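PDB 5A0N: protein F2 like fibronectin-binding protein from Streptococcus pneumoniae, which is a surface adhesin whose N-terminal thioester domain probably attaches the bacterium covalently to host molecules through an internal thioester. Local coordinates for residues Y19-G23 and F63-T67. Sequence-based numbering, arbitrary orientation.
Sequences YYSLG and FPSFT
Ser21 OG, packed beside Pro64, is held by Gly23 N and Thr40 O. It accepts the backbone N-H of Gly23, 3.2 Å from Gly23 N and nearly straight at 166°, which makes an ST turn. Ser21 OG also hydrogen-bonds Thr40 O, in the chain just before strand 41-43. Ser21 CB lies 3.8 Å from Pro64 CG.

Two waters join the backbones of 19-23 and 63-67. One accepts from Ser21 N at 2.8 Å and can donate to Ser65 O. The other accepts from Phe66 N at 2.8 Å and donates to Leu22 O, which also binds Asn37 ND2.

Phe66 buries more surface here than any other residue. It carries its ring across to Tyr20 and Leu22, chi1 -166° setting CG opposite the backbone N. Both side chains lie on one side of the ring plane, Tyr20 at CE1 and CD1 and Leu22 at CD2. The Tyr20 and Phe66 rings meet obliquely, their planes at 31°, and the closest carbons are Tyr20 CD2 and Phe66 CE1 at 3.4 Å. The methyl Leu22 CD2 lies 3.9 Å from Phe66 CD2.

Here the loop between strands 55-56 and 75-78 packs against outer strand 19-21 of a three-stranded antiparallel sheet and the turn after it. Phe66 also touches Ile42 on the neighbouring strand 41-43 and makes an edge-to-face contact with His47. Pro64 reaches Tyr75 on strand 75-78, part of the four-stranded sheet.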
# COMPACT_ATOMS: atom_id res chain seq x y z
N TYR A 19 -9.39 -9.54 9.20
CA TYR A 19 -7.95 -9.38 9.03
C TYR A 19 -7.46 -8.16 9.77
O TYR A 19 -8.21 -7.17 9.93
CB TYR A 19 -7.62 -9.24 7.52
CG TYR A 19 -8.03 -10.46 6.71
CD1 TYR A 19 -9.33 -10.59 6.24
CD2 TYR A 19 -7.15 -11.51 6.46
CE1 TYR A 19 -9.76 -11.71 5.57
CE2 TYR A 19 -7.54 -12.63 5.74
CZ TYR A 19 -8.86 -12.74 5.33
OH TYR A 19 -9.20 -13.91 4.69
N TYR A 20 -6.20 -8.20 10.19
CA TYR A 20 -5.51 -7.11 10.87
C TYR A 20 -4.34 -6.69 9.99
O TYR A 20 -3.94 -7.42 9.08
CB TYR A 20 -4.97 -7.53 12.24
CG TYR A 20 -5.94 -8.20 13.18
CD1 TYR A 20 -7.30 -7.87 13.22
CD2 TYR A 20 -5.50 -9.16 14.05
CE1 TYR A 20 -8.15 -8.44 14.15
CE2 TYR A 20 -6.32 -9.75 14.96
CZ TYR A 20 -7.66 -9.40 15.03
OH TYR A 20 -8.50 -9.99 15.93
N SER A 21 -3.77 -5.52 10.28
CA SER A 21 -2.54 -5.11 9.61
C SER A 21 -1.47 -4.70 10.61
O SER A 21 -1.74 -4.10 11.67
CB SER A 21 -2.78 -3.97 8.64
OG SER A 21 -1.60 -3.53 8.01
N LEU A 22 -0.23 -5.00 10.25
CA LEU A 22 0.93 -4.62 11.04
C LEU A 22 1.24 -3.13 10.92
O LEU A 22 2.06 -2.60 11.70
CB LEU A 22 2.15 -5.44 10.64
CG LEU A 22 1.97 -6.96 10.73
CD1 LEU A 22 3.28 -7.67 10.44
CD2 LEU A 22 1.42 -7.41 12.10
N GLY A 23 0.61 -2.43 9.97
CA GLY A 23 0.78 -1.01 9.86
C GLY A 23 1.87 -0.57 8.94
O GLY A 23 2.57 -1.39 8.34
N PHE A 63 -4.93 4.93 10.58
CA PHE A 63 -4.08 3.86 10.04
C PHE A 63 -4.12 2.67 10.98
O PHE A 63 -4.16 2.84 12.21
CB PHE A 63 -2.62 4.33 9.92
CG PHE A 63 -2.32 5.25 8.75
CD1 PHE A 63 -3.29 6.05 8.13
CD2 PHE A 63 -1.03 5.33 8.29
CE1 PHE A 63 -2.93 6.89 7.11
CE2 PHE A 63 -0.68 6.16 7.28
CZ PHE A 63 -1.62 6.96 6.71
N PRO A 64 -4.08 1.47 10.42
CA PRO A 64 -4.16 0.27 11.26
C PRO A 64 -2.84 -0.11 11.90
O PRO A 64 -1.77 0.26 11.44
CB PRO A 64 -4.61 -0.80 10.26
CG PRO A 64 -3.92 -0.36 8.99
CD PRO A 64 -4.03 1.14 8.99
N SER A 65 -2.95 -0.88 12.99
CA SER A 65 -1.75 -1.35 13.67
C SER A 65 -2.10 -2.59 14.49
O SER A 65 -3.25 -2.98 14.59
CB SER A 65 -1.19 -0.25 14.58
OG SER A 65 -2.13 0.13 15.59
N PHE A 66 -1.05 -3.20 15.03
CA PHE A 66 -1.16 -4.46 15.76
C PHE A 66 -0.15 -4.48 16.90
O PHE A 66 0.44 -5.53 17.20
CB PHE A 66 -0.98 -5.64 14.80
CG PHE A 66 -1.40 -6.98 15.36
CD1 PHE A 66 -2.68 -7.18 15.84
CD2 PHE A 66 -0.53 -8.05 15.36
CE1 PHE A 66 -3.09 -8.42 16.33
CE2 PHE A 66 -0.93 -9.31 15.84
CZ PHE A 66 -2.21 -9.47 16.33
N THR A 67 0.03 -3.36 17.56
CA THR A 67 1.01 -3.29 18.63
C THR A 67 0.58 -4.16 19.83
O THR A 67 -0.58 -4.11 20.23
CB THR A 67 1.19 -1.83 19.07
OG1 THR A 67 1.51 -1.02 17.91
CG2 THR A 67 2.27 -1.70 20.12
O HOH W 1 -4.97 -4.13 12.44
O HOH W 2 1.74 -2.94 14.51